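Long-range contacts in uncharacterized protein (Helicobacter pylori, PDB 4O5J), which probably serves as an outer-membrane adhesin that binds sialic acid-containing sugars through its extracellular domain: residues Val87-Thr92 against Asn344-Thr349; Glu157-Ala162 against Asn198-Leu203; Lys247-Ile252 against Asn306-Ile311. All coordinates share one frame; numbering follows the deposited sequence.

Contact 1: residues Val87-Thr92 against Asn344-Thr349; sequences VQAVIT and NQEVQT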
ATOM      1  N   VAL A  87       1.628  -6.395  -1.090  1.00 41.02           N
ATOM      2  CA  VAL A  87       3.007  -6.693  -1.398  1.00 37.90           C
ATOM      3  C   VAL A  87       3.162  -7.290  -2.803  1.00 41.65           C
ATOM      4  O   VAL A  87       4.053  -6.886  -3.557  1.00 41.44           O
ATOM      5  CB  VAL A  87       3.619  -7.674  -0.360  1.00 38.90           C
ATOM      6  CG1 VAL A  87       4.997  -8.128  -0.794  1.00 37.57           C
ATOM      7  CG2 VAL A  87       3.672  -7.020   1.016  1.00 39.59           C
ATOM      8  N   GLN A  88       2.314  -8.243  -3.162  1.00 37.28           N
ATOM      9  CA  GLN A  88       2.337  -8.826  -4.489  1.00 43.17           C
ATOM     10  C   GLN A  88       2.217  -7.747  -5.567  1.00 44.08           C
ATOM     11  O   GLN A  88       2.995  -7.737  -6.559  1.00 42.10           O
ATOM     12  CB  GLN A  88       1.229  -9.855  -4.678  1.00 44.13           C
ATOM     13  CG  GLN A  88       1.525 -11.230  -4.078  1.00 52.27           C
ATOM     14  CD  GLN A  88       2.705 -11.961  -4.777  1.00 72.97           C
ATOM     15  OE1 GLN A  88       3.355 -11.466  -5.736  1.00 70.37           O
ATOM     16  NE2 GLN A  88       2.966 -13.165  -4.312  1.00 90.91           N
ATOM     17  N   ALA A  89       1.270  -6.845  -5.395  1.00 40.31           N
ATOM     18  CA  ALA A  89       1.061  -5.756  -6.383  1.00 38.63           C
ATOM     19  C   ALA A  89       2.306  -4.884  -6.503  1.00 36.51           C
ATOM     20  O   ALA A  89       2.777  -4.590  -7.615  1.00 37.67           O
ATOM     21  CB  ALA A  89      -0.145  -4.887  -5.998  1.00 36.05           C
ATOM     22  N   VAL A  90       2.851  -4.456  -5.381  1.00 33.71           N
ATOM     23  CA  VAL A  90       3.987  -3.533  -5.393  1.00 35.78           C
ATOM     24  C   VAL A  90       5.221  -4.195  -6.027  1.00 34.11           C
ATOM     25  O   VAL A  90       5.862  -3.599  -6.902  1.00 36.56           O
ATOM     26  CB  VAL A  90       4.293  -3.025  -3.975  1.00 36.01           C
ATOM     27  CG1 VAL A  90       5.619  -2.240  -3.943  1.00 31.12           C
ATOM     28  CG2 VAL A  90       3.109  -2.184  -3.498  1.00 32.33           C
ATOM     29  N   ILE A  91       5.523  -5.431  -5.641  1.00 36.49           N
ATOM     30  CA  ILE A  91       6.678  -6.157  -6.224  1.00 38.37           C
ATOM     31  C   ILE A  91       6.496  -6.360  -7.722  1.00 40.05           C
ATOM     32  O   ILE A  91       7.391  -6.078  -8.508  1.00 37.70           O
ATOM     33  CB  ILE A  91       6.885  -7.555  -5.545  1.00 42.64           C
ATOM     34  CG1 ILE A  91       7.175  -7.450  -4.043  1.00 43.91           C
ATOM     35  CG2 ILE A  91       8.067  -8.267  -6.189  1.00 36.39           C
ATOM     36  CD1 ILE A  91       8.344  -6.590  -3.693  1.00 39.07           C
ATOM     37  N   THR A  92       5.332  -6.860  -8.116  1.00 35.67           N
ATOM     38  CA  THR A  92       5.012  -7.035  -9.522  1.00 33.12           C
ATOM     39  C   THR A  92       5.217  -5.719 -10.297  1.00 38.82           C
ATOM     40  O   THR A  92       5.734  -5.709 -11.423  1.00 32.93           O
ATOM     41  CB  THR A  92       3.574  -7.457  -9.691  1.00 37.74           C
ATOM     42  OG1 THR A  92       3.404  -8.736  -9.071  1.00 40.46           O
ATOM     43  CG2 THR A  92       3.225  -7.568 -11.154  1.00 31.69           C
ATOM     44  N   ASN A 344      -3.295  -5.727 -12.517  1.00 39.54           N
ATOM     45  CA  ASN A 344      -4.494  -5.002 -12.346  1.00 50.19           C
ATOM     46  C   ASN A 344      -5.501  -5.708 -11.405  1.00 53.85           C
ATOM     47  O   ASN A 344      -6.202  -5.059 -10.622  1.00 56.68           O
ATOM     48  CB  ASN A 344      -5.113  -4.636 -13.679  1.00 57.16           C
ATOM     49  CG  ASN A 344      -6.230  -3.630 -13.479  1.00 70.15           C
ATOM     50  OD1 ASN A 344      -7.400  -3.986 -13.470  1.00 79.25           O
ATOM     51  ND2 ASN A 344      -5.862  -2.390 -13.161  1.00 71.95           N
ATOM     52  N   GLN A 345      -5.572  -7.024 -11.463  1.00 51.30           N
ATOM     53  CA  GLN A 345      -6.435  -7.773 -10.580  1.00 56.28           C
ATOM     54  C   GLN A 345      -5.960  -7.573  -9.118  1.00 50.41           C
ATOM     55  O   GLN A 345      -6.762  -7.373  -8.197  1.00 53.14           O
ATOM     56  CB  GLN A 345      -6.413  -9.256 -10.960  1.00 52.70           C
ATOM     57  CG  GLN A 345      -6.978 -10.149  -9.889  1.00 71.72           C
ATOM     58  CD  GLN A 345      -8.502  -9.939  -9.732  1.00 97.47           C
ATOM     59  OE1 GLN A 345      -9.275 -10.356 -10.591  1.00108.94           O
ATOM     60  NE2 GLN A 345      -8.933  -9.276  -8.646  1.00 90.41           N
ATOM     61  N   GLU A 346      -4.650  -7.591  -8.908  1.00 48.35           N
ATOM     62  CA  GLU A 346      -4.116  -7.417  -7.551  1.00 45.69           C
ATOM     63  C   GLU A 346      -4.413  -6.014  -7.013  1.00 45.14           C
ATOM     64  O   GLU A 346      -4.751  -5.838  -5.827  1.00 54.31           O
ATOM     65  CB  GLU A 346      -2.624  -7.646  -7.573  1.00 43.00           C
ATOM     66  CG  GLU A 346      -2.290  -9.083  -7.851  1.00 47.01           C
ATOM     67  CD  GLU A 346      -0.802  -9.289  -8.154  1.00 48.77           C
ATOM     68  OE1 GLU A 346      -0.053  -8.302  -8.307  1.00 54.02           O
ATOM     69  OE2 GLU A 346      -0.367 -10.444  -8.266  1.00 60.94           O
ATOM     70  N   VAL A 347      -4.277  -5.010  -7.870  1.00 39.69           N
ATOM     71  CA  VAL A 347      -4.575  -3.639  -7.499  1.00 42.51           C
ATOM     72  C   VAL A 347      -6.063  -3.496  -7.138  1.00 47.19           C
ATOM     73  O   VAL A 347      -6.420  -2.875  -6.118  1.00 49.51           O
ATOM     74  CB  VAL A 347      -4.200  -2.653  -8.630  1.00 42.76           C
ATOM     75  CG1 VAL A 347      -4.747  -1.246  -8.330  1.00 40.99           C
ATOM     76  CG2 VAL A 347      -2.690  -2.654  -8.810  1.00 41.42           C
ATOM     77  N   GLN A 348      -6.932  -4.097  -7.948  1.00 49.53           N
ATOM     78  CA  GLN A 348      -8.377  -4.011  -7.675  1.00 53.88           C
ATOM     79  C   GLN A 348      -8.687  -4.705  -6.360  1.00 51.65           C
ATOM     80  O   GLN A 348      -9.540  -4.277  -5.598  1.00 54.01           O
ATOM     81  CB  GLN A 348      -9.177  -4.646  -8.784  1.00 59.85           C
ATOM     82  CG  GLN A 348      -9.090  -3.852 -10.102  1.00 77.87           C
ATOM     83  CD  GLN A 348      -9.410  -2.353  -9.944  1.00 91.08           C
ATOM     84  OE1 GLN A 348     -10.484  -1.983  -9.437  1.00 93.11           O
ATOM     85  NE2 GLN A 348      -8.484  -1.489 -10.395  1.00 80.04           N
ATOM     86  N   THR A 349      -7.976  -5.790  -6.084  1.00 47.56           N
ATOM     87  CA  THR A 349      -8.164  -6.476  -4.796  1.00 45.19           C
ATOM     88  C   THR A 349      -7.839  -5.561  -3.604  1.00 51.56           C
ATOM     89  O   THR A 349      -8.522  -5.636  -2.566  1.00 56.17           O
ATOM     90  CB  THR A 349      -7.347  -7.759  -4.742  1.00 48.22           C
ATOM     91  OG1 THR A 349      -7.820  -8.644  -5.773  1.00 55.45           O
ATOM     92  CG2 THR A 349      -7.410  -8.445  -3.388  1.00 41.55           C
TER
HETATM   93  O   HOH W   1       1.794 -10.879  -9.565  1.00 65.88           O
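Glu-346 lays its CB and carboxylate against the turn around Ala-89 on helix 82-101, while Val-347 touches the Ala-89 methyl from the next position. The acid begins with Glu-346 CB, which rests 4.0 Å from Ala-89 CB; the small methyl of alanine fits where the Ala-89 and Glu-346 CA atoms lie 5.6 Å apart. Its CG stands anti to its own carbonyl carbon (chi1 -68°), and the chain then runs extended to the carboxylate, which lies alongside the Gln-88 to Thr-92 turn of the partner. Glu-346 CD and OE2 border Gln-88 CB. Glu-346 OE1 sits 3.4 Å from Ala-89 CA, over the backbone, and 3.6 Å from Thr-92 OG1. The segment axes are 8.9 Å apart and antiparallel in sense but inclined, at 141°, a close helix pair within the helical bundle of this adhesion domain. No direct hydrogen bond joins the two segments. A water does the work instead, donating to Glu-346 OE2 at 2.6 Å and to Thr-92 OG1 at 2.7 Å. Threonine suits the position because its hydroxyl serves both helix and water: Thr-92 OG1 gives its proton to Gln-88 O (2.7 Å), meeting that oxygen from the face of the carbonyl plane opposite to Thr-92 N. Gln-163 NE2 also bonds to Thr-92 OG1 and to Gln-88 OE1, tying both polar residues to the end of helix 146-163. On the apolar flank, Val-347 CG2 approaches Ala-89 CB, and both residues pack against Phe-308.

Contact 2: residues Glu157-Ala162 against Asn198-Leu203; sequences EDLQAA and NLAQQL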
ATOM      1  N   GLU A 157      17.313  -9.452 -10.566  1.00 34.41           N
ATOM      2  CA  GLU A 157      17.287 -10.927 -10.524  1.00 31.58           C
ATOM      3  C   GLU A 157      16.975 -11.445  -9.152  1.00 37.68           C
ATOM      4  O   GLU A 157      16.169 -12.374  -9.029  1.00 43.57           O
ATOM      5  CB  GLU A 157      18.599 -11.505 -11.029  1.00 23.96           C
ATOM      6  CG  GLU A 157      18.750 -11.307 -12.533  1.00 31.11           C
ATOM      7  CD  GLU A 157      20.227 -11.476 -12.981  1.00 45.18           C
ATOM      8  OE1 GLU A 157      21.139 -11.546 -12.090  1.00 45.30           O
ATOM      9  OE2 GLU A 157      20.491 -11.542 -14.229  1.00 41.57           O
ATOM     10  N   ASP A 158      17.562 -10.847  -8.108  1.00 38.04           N
ATOM     11  CA  ASP A 158      17.273 -11.288  -6.732  1.00 36.86           C
ATOM     12  C   ASP A 158      15.782 -11.076  -6.408  1.00 41.06           C
ATOM     13  O   ASP A 158      15.123 -11.925  -5.791  1.00 41.77           O
ATOM     14  CB  ASP A 158      18.145 -10.547  -5.709  1.00 39.40           C
ATOM     15  CG  ASP A 158      19.609 -10.947  -5.802  1.00 57.27           C
ATOM     16  OD1 ASP A 158      20.490 -10.231  -5.255  1.00 59.26           O
ATOM     17  OD2 ASP A 158      19.895 -11.986  -6.460  1.00 62.25           O
ATOM     18  N   LEU A 159      15.253  -9.923  -6.801  1.00 37.74           N
ATOM     19  CA  LEU A 159      13.850  -9.610  -6.523  1.00 37.23           C
ATOM     20  C   LEU A 159      12.956 -10.592  -7.292  1.00 36.51           C
ATOM     21  O   LEU A 159      11.975 -11.122  -6.732  1.00 40.48           O
ATOM     22  CB  LEU A 159      13.521  -8.155  -6.913  1.00 34.46           C
ATOM     23  CG  LEU A 159      12.113  -7.690  -6.626  1.00 30.61           C
ATOM     24  CD1 LEU A 159      11.758  -7.896  -5.148  1.00 29.54           C
ATOM     25  CD2 LEU A 159      11.996  -6.216  -7.049  1.00 32.55           C
ATOM     26  N   GLN A 160      13.260 -10.833  -8.560  1.00 32.73           N
ATOM     27  CA  GLN A 160      12.506 -11.834  -9.314  1.00 36.09           C
ATOM     28  C   GLN A 160      12.515 -13.216  -8.615  1.00 36.68           C
ATOM     29  O   GLN A 160      11.467 -13.881  -8.498  1.00 40.49           O
ATOM     30  CB  GLN A 160      13.078 -11.936 -10.733  1.00 32.91           C
ATOM     31  CG  GLN A 160      12.508 -13.088 -11.574  1.00 47.87           C
ATOM     32  CD  GLN A 160      11.070 -12.871 -11.878  1.00 56.64           C
ATOM     33  OE1 GLN A 160      10.181 -13.500 -11.285  1.00 83.05           O
ATOM     34  NE2 GLN A 160      10.820 -11.956 -12.732  1.00 60.27           N
ATOM     35  N   ALA A 161      13.694 -13.674  -8.158  1.00 38.45           N
ATOM     36  CA  ALA A 161      13.751 -14.967  -7.457  1.00 37.32           C
ATOM     37  C   ALA A 161      12.931 -14.947  -6.148  1.00 47.50           C
ATOM     38  O   ALA A 161      12.321 -15.955  -5.770  1.00 44.92           O
ATOM     39  CB  ALA A 161      15.211 -15.395  -7.170  1.00 33.29           C
ATOM     40  N   ALA A 162      12.948 -13.805  -5.436  1.00 38.60           N
ATOM     41  CA  ALA A 162      12.196 -13.697  -4.182  1.00 39.64           C
ATOM     42  C   ALA A 162      10.705 -13.905  -4.446  1.00 42.31           C
ATOM     43  O   ALA A 162       9.997 -14.515  -3.659  1.00 43.59           O
ATOM     44  CB  ALA A 162      12.434 -12.348  -3.531  1.00 36.75           C
ATOM     45  N   ASN A 198      12.882  -5.084   0.741  1.00 33.31           N
ATOM     46  CA  ASN A 198      14.215  -4.526   0.852  1.00 31.77           C
ATOM     47  C   ASN A 198      14.973  -4.532  -0.512  1.00 36.14           C
ATOM     48  O   ASN A 198      15.649  -3.583  -0.853  1.00 37.33           O
ATOM     49  CB  ASN A 198      15.007  -5.346   1.900  1.00 39.18           C
ATOM     50  CG  ASN A 198      16.437  -4.870   1.985  1.00 50.97           C
ATOM     51  OD1 ASN A 198      17.317  -5.492   1.473  1.00 74.60           O
ATOM     52  ND2 ASN A 198      16.646  -3.739   2.559  1.00 65.33           N
ATOM     53  N   LEU A 199      14.848  -5.617  -1.268  1.00 31.39           N
ATOM     54  CA  LEU A 199      15.487  -5.677  -2.560  1.00 35.00           C
ATOM     55  C   LEU A 199      14.844  -4.612  -3.487  1.00 34.95           C
ATOM     56  O   LEU A 199      15.547  -3.893  -4.213  1.00 35.03           O
ATOM     57  CB  LEU A 199      15.361  -7.079  -3.150  1.00 32.29           C
ATOM     58  CG  LEU A 199      16.215  -8.152  -2.468  1.00 34.53           C
ATOM     59  CD1 LEU A 199      15.769  -9.547  -2.910  1.00 39.11           C
ATOM     60  CD2 LEU A 199      17.689  -7.937  -2.748  1.00 27.64           C
ATOM     61  N   ALA A 200      13.519  -4.520  -3.459  1.00 36.13           N
ATOM     62  CA  ALA A 200      12.771  -3.532  -4.261  1.00 36.47           C
ATOM     63  C   ALA A 200      13.261  -2.120  -3.901  1.00 34.64           C
ATOM     64  O   ALA A 200      13.590  -1.334  -4.800  1.00 33.39           O
ATOM     65  CB  ALA A 200      11.265  -3.626  -4.000  1.00 29.30           C
ATOM     66  N   GLN A 201      13.333  -1.825  -2.612  1.00 38.05           N
ATOM     67  CA  GLN A 201      13.764  -0.516  -2.139  1.00 43.62           C
ATOM     68  C   GLN A 201      15.182  -0.187  -2.705  1.00 39.18           C
ATOM     69  O   GLN A 201      15.441   0.911  -3.213  1.00 37.61           O
ATOM     70  CB  GLN A 201      13.725  -0.484  -0.620  1.00 42.42           C
ATOM     71  CG  GLN A 201      14.234   0.788   0.000  1.00 51.44           C
ATOM     72  CD  GLN A 201      13.181   1.845  -0.079  1.00 84.83           C
ATOM     73  OE1 GLN A 201      12.131   1.726   0.571  1.00105.63           O
ATOM     74  NE2 GLN A 201      13.424   2.893  -0.890  1.00107.70           N
ATOM     75  N   GLN A 202      16.096  -1.161  -2.636  1.00 32.01           N
ATOM     76  CA  GLN A 202      17.434  -0.911  -3.112  1.00 35.12           C
ATOM     77  C   GLN A 202      17.465  -0.645  -4.624  1.00 37.78           C
ATOM     78  O   GLN A 202      18.239   0.183  -5.103  1.00 34.72           O
ATOM     79  CB  GLN A 202      18.356  -2.124  -2.819  1.00 33.85           C
ATOM     80  CG  GLN A 202      18.586  -2.382  -1.324  1.00 31.20           C
ATOM     81  CD  GLN A 202      19.513  -3.585  -1.132  1.00 39.12           C
ATOM     82  OE1 GLN A 202      20.644  -3.638  -1.628  1.00 43.02           O
ATOM     83  NE2 GLN A 202      18.997  -4.571  -0.459  1.00 42.02           N
ATOM     84  N   LEU A 203      16.718  -1.444  -5.369  1.00 32.34           N
ATOM     85  CA  LEU A 203      16.650  -1.280  -6.810  1.00 32.33           C
ATOM     86  C   LEU A 203      16.102   0.112  -7.209  1.00 32.38           C
ATOM     87  O   LEU A 203      16.768   0.886  -7.954  1.00 36.61           O
ATOM     88  CB  LEU A 203      15.845  -2.400  -7.439  1.00 23.93           C
ATOM     89  CG  LEU A 203      15.617  -2.336  -8.941  1.00 30.93           C
ATOM     90  CD1 LEU A 203      16.961  -2.212  -9.693  1.00 27.45           C
ATOM     91  CD2 LEU A 203      14.809  -3.539  -9.424  1.00 26.19           C
TER
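Helices 146-163 and 193-209 run nearly antiparallel here, their segment axes 9.3 Å apart at 154°, with Leu-159 and Leu-199 as the nearest pair of CA atoms. Leu-199 carries the contact from its side. Its CG is anti to its own carbonyl carbon (chi1 -71°), which extends the two methyls toward the other helix. Leu-199 CD1 meets Asp-158 CB and Asp-158 O, both at 3.8 Å, and touches the methyl of Ala-162 one turn later at 4.4 Å from Ala-162 CB. Leu-199 CD2 lies beside Asp-158 CB as well, at 4.0 Å, so the forked end of the leucine fits against the aliphatic base of an acid. The carboxylate of Asp-158 is engaged elsewhere, in a salt bridge with Lys-154 one turn earlier on its own helix. Leu-159 reaches back in the opposite sense: its CG is anti to the backbone N (chi1 -178°), and Leu-159 CD2 comes 3.9 Å from Ala-200 CA, while Leu-159 CD1 lies 4.2 Å from Leu-199 CB. Alanine suits position 200 because its short side chain leaves the backbone open to this methyl. Beyond the pair, Leu-159 packs on Ile-91, Val-94 and Leu-95 of helix 82-101, and Ala-200 on Ile-250 of helix 241-268, which places the contact at the meeting of four helices in the adhesion domain. Since no hydrogen bond crosses between the segments, and leucine methyls meet alanine carbons and the CB and backbone of Asp-158, the pairing rests on shape and on burial of apolar surface, while the charge of Asp-158 goes to Lys-154.

Contact 3: residues Lys247-Ile252 against Asn306-Ile311; sequences KAMIPI and NLFNSI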
ATOM      1  N   LYS A 247       7.849   3.870  -6.339  1.00 38.03           N
ATOM      2  CA  LYS A 247       8.912   4.014  -5.353  1.00 40.52           C
ATOM      3  C   LYS A 247       8.350   4.388  -3.996  1.00 41.59           C
ATOM      4  O   LYS A 247       8.794   3.879  -2.963  1.00 40.59           O
ATOM      5  CB  LYS A 247       9.961   5.041  -5.827  1.00 34.15           C
ATOM      6  CG  LYS A 247      11.158   5.113  -4.886  1.00 34.46           C
ATOM      7  CD  LYS A 247      12.253   5.999  -5.505  1.00 41.45           C
ATOM      8  CE  LYS A 247      13.518   6.071  -4.676  1.00 43.01           C
ATOM      9  NZ  LYS A 247      13.245   6.717  -3.401  1.00 50.17           N
ATOM     10  N   ALA A 248       7.335   5.252  -3.980  1.00 39.40           N
ATOM     11  CA  ALA A 248       6.780   5.702  -2.692  1.00 36.28           C
ATOM     12  C   ALA A 248       6.016   4.584  -1.975  1.00 34.70           C
ATOM     13  O   ALA A 248       5.874   4.601  -0.748  1.00 48.48           O
ATOM     14  CB  ALA A 248       5.872   6.937  -2.907  1.00 32.21           C
ATOM     15  N   MET A 249       5.500   3.612  -2.730  1.00 38.30           N
ATOM     16  CA  MET A 249       4.700   2.530  -2.132  1.00 34.17           C
ATOM     17  C   MET A 249       5.572   1.652  -1.202  1.00 35.38           C
ATOM     18  O   MET A 249       5.065   1.102  -0.199  1.00 39.81           O
ATOM     19  CB  MET A 249       4.168   1.620  -3.199  1.00 34.24           C
ATOM     20  CG  MET A 249       3.176   2.302  -4.114  1.00 34.43           C
ATOM     21  SD  MET A 249       2.819   1.177  -5.487  1.00 40.54           S
ATOM     22  CE  MET A 249       1.797   2.223  -6.598  1.00 32.04           C
ATOM     23  N   ILE A 250       6.861   1.559  -1.496  1.00 35.18           N
ATOM     24  CA  ILE A 250       7.699   0.547  -0.749  1.00 37.16           C
ATOM     25  C   ILE A 250       7.817   0.856   0.758  1.00 42.76           C
ATOM     26  O   ILE A 250       7.418   0.038   1.599  1.00 42.76           O
ATOM     27  CB  ILE A 250       9.044   0.336  -1.429  1.00 38.05           C
ATOM     28  CG1 ILE A 250       8.788  -0.144  -2.858  1.00 34.88           C
ATOM     29  CG2 ILE A 250       9.936  -0.674  -0.644  1.00 37.58           C
ATOM     30  CD1 ILE A 250       9.908   0.135  -3.806  1.00 35.27           C
ATOM     31  N   PRO A 251       8.303   2.056   1.132  1.00 40.96           N
ATOM     32  CA  PRO A 251       8.397   2.372   2.555  1.00 39.99           C
ATOM     33  C   PRO A 251       7.039   2.339   3.227  1.00 41.43           C
ATOM     34  O   PRO A 251       6.947   1.920   4.377  1.00 44.75           O
ATOM     35  CB  PRO A 251       8.941   3.810   2.593  1.00 35.27           C
ATOM     36  CG  PRO A 251       9.561   4.020   1.268  1.00 38.08           C
ATOM     37  CD  PRO A 251       8.779   3.174   0.299  1.00 34.89           C
ATOM     38  N   ILE A 252       5.991   2.746   2.511  1.00 40.71           N
ATOM     39  CA  ILE A 252       4.640   2.692   3.083  1.00 43.71           C
ATOM     40  C   ILE A 252       4.270   1.244   3.395  1.00 47.62           C
ATOM     41  O   ILE A 252       3.749   0.932   4.475  1.00 42.88           O
ATOM     42  CB  ILE A 252       3.574   3.295   2.138  1.00 43.10           C
ATOM     43  CG1 ILE A 252       3.765   4.798   2.035  1.00 37.53           C
ATOM     44  CG2 ILE A 252       2.177   2.988   2.621  1.00 39.79           C
ATOM     45  CD1 ILE A 252       2.857   5.463   0.946  1.00 39.46           C
ATOM     46  N   ASN A 306      -4.246   4.375  -3.811  1.00 35.87           N
ATOM     47  CA  ASN A 306      -4.238   5.750  -4.322  1.00 34.48           C
ATOM     48  C   ASN A 306      -3.016   6.034  -5.145  1.00 39.15           C
ATOM     49  O   ASN A 306      -3.096   6.764  -6.156  1.00 43.92           O
ATOM     50  CB  ASN A 306      -4.397   6.767  -3.175  1.00 39.43           C
ATOM     51  CG  ASN A 306      -5.822   6.766  -2.601  1.00 44.15           C
ATOM     52  OD1 ASN A 306      -6.742   6.208  -3.216  1.00 44.86           O
ATOM     53  ND2 ASN A 306      -6.023   7.417  -1.422  1.00 39.36           N
ATOM     54  N   LEU A 307      -1.855   5.475  -4.744  1.00 37.74           N
ATOM     55  CA  LEU A 307      -0.627   5.704  -5.504  1.00 34.38           C
ATOM     56  C   LEU A 307      -0.719   5.024  -6.879  1.00 40.01           C
ATOM     57  O   LEU A 307      -0.203   5.547  -7.856  1.00 41.81           O
ATOM     58  CB  LEU A 307       0.619   5.194  -4.733  1.00 35.50           C
ATOM     59  CG  LEU A 307       1.055   6.161  -3.584  1.00 37.59           C
ATOM     60  CD1 LEU A 307       1.984   5.471  -2.569  1.00 38.17           C
ATOM     61  CD2 LEU A 307       1.675   7.398  -4.199  1.00 35.43           C
ATOM     62  N   PHE A 308      -1.375   3.876  -6.967  1.00 35.75           N
ATOM     63  CA  PHE A 308      -1.554   3.203  -8.246  1.00 35.96           C
ATOM     64  C   PHE A 308      -2.559   4.019  -9.092  1.00 40.37           C
ATOM     65  O   PHE A 308      -2.385   4.179 -10.283  1.00 45.99           O
ATOM     66  CB  PHE A 308      -2.154   1.831  -8.076  1.00 37.58           C
ATOM     67  CG  PHE A 308      -1.128   0.740  -7.857  1.00 41.06           C
ATOM     68  CD1 PHE A 308      -0.297   0.350  -8.915  1.00 43.00           C
ATOM     69  CD2 PHE A 308      -0.994   0.123  -6.627  1.00 41.62           C
ATOM     70  CE1 PHE A 308       0.671  -0.618  -8.754  1.00 47.15           C
ATOM     71  CE2 PHE A 308      -0.055  -0.891  -6.471  1.00 41.78           C
ATOM     72  CZ  PHE A 308       0.791  -1.260  -7.530  1.00 40.60           C
ATOM     73  N   ASN A 309      -3.583   4.550  -8.448  1.00 41.71           N
ATOM     74  CA  ASN A 309      -4.697   5.210  -9.163  1.00 47.29           C
ATOM     75  C   ASN A 309      -4.257   6.611  -9.633  1.00 43.86           C
ATOM     76  O   ASN A 309      -4.820   7.124 -10.503  1.00 46.85           O
ATOM     77  CB  ASN A 309      -5.866   5.251  -8.214  1.00 47.70           C
ATOM     78  CG  ASN A 309      -7.125   5.598  -8.890  1.00 64.84           C
ATOM     79  OD1 ASN A 309      -7.819   4.720  -9.384  1.00 55.49           O
ATOM     80  ND2 ASN A 309      -7.422   6.906  -8.971  1.00 95.61           N
ATOM     81  N   SER A 310      -3.161   7.164  -9.098  1.00 43.59           N
ATOM     82  CA  SER A 310      -2.635   8.466  -9.417  1.00 42.02           C
ATOM     83  C   SER A 310      -1.647   8.344 -10.575  1.00 42.51           C
ATOM     84  O   SER A 310      -1.065   9.342 -10.990  1.00 47.58           O
ATOM     85  CB  SER A 310      -1.806   9.010  -8.242  1.00 45.87           C
ATOM     86  OG  SER A 310      -2.589   9.370  -7.280  1.00 73.58           O
ATOM     87  N   ILE A 311      -1.371   7.134 -11.049  1.00 39.35           N
ATOM     88  CA  ILE A 311      -0.454   6.956 -12.157  1.00 35.05           C
ATOM     89  C   ILE A 311      -1.186   7.302 -13.458  1.00 38.40           C
ATOM     90  O   ILE A 311      -2.241   6.766 -13.702  1.00 48.97           O
ATOM     91  CB  ILE A 311       0.070   5.528 -12.251  1.00 36.32           C
ATOM     92  CG1 ILE A 311       0.904   5.185 -11.010  1.00 36.89           C
ATOM     93  CG2 ILE A 311       0.887   5.322 -13.543  1.00 35.66           C
ATOM     94  CD1 ILE A 311       1.278   3.684 -10.900  1.00 37.81           C
TER
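Met-249 sets its terminal methyl over the centre of the Phe-308 ring face, a CH-pi contact through CE that its SD extends into a Met-aromatic one, at the join of helices 241-268 and 281-309 in the helical bundle. Met-249 CE stands 3.4 Å from the centroid of the Phe-308 ring and only 6° off its normal, so the methyl's polarised hydrogens can face the pi cloud. Met-249 SD follows over the same face, 4.0 Å from the centroid of the Phe-308 ring. An unbranched, flexible thioether suits this place: with CG anti to the carbonyl carbon and the chain extended beyond it (chi2 171°), the side chain reaches over to the other helix and crosses the Phe-308 side chain at about a right angle. On its way it slides past Leu-307, Met-249 CG lying 3.7 Å from Leu-307 CD1, and Met-249 CE also touches Leu-307 CB. Leucine, in turn, offers a forked apolar end to the facing helix. Leu-307 CD1 meets Ile-252 CD1 tip to tip at 3.6 Å and comes within 4.2 Å of Ala-248 CB, so one methyl is shared among three residues of that helix.

Farther out, helix 82-101 borders both partners of the Met-aromatic pair, with Val-90 against Met-249 and Ser-93 against Phe-308. Ile-252 is backed by Tyr-300 and Ile-304. Asn-245 ND2 hydrogen-bonds to Leu-307 O near the end of the second helix. Past Asn-309 that helix gives way to a turn, and there the hydroxyl Ser-310 OG donates to Asn-306 O at 2.9 Å, tilted 33° from the carbonyl plane.

In the fold
After helices 29-54 and 57-76 the chain reaches helix 82-101, whose segment 87-92 meets its partner only at the start of the long C-terminal helix 343-396; contact 1 thus closes the widest loop, and the other two nest inside it. Contact 2 comes first, closing a short excursion between helices 146-163 and 193-209. Contact 3 follows in series, joining helices 241-268 and 281-309. None crosses another along the chain, yet in space all three touch: Ile-91 packs on Ala-200, Val-90 on Ile-250, and Gln-201 on Pro-251. Helix 82-101 thus touches helices of both inner pairs as well as the C-terminal helix.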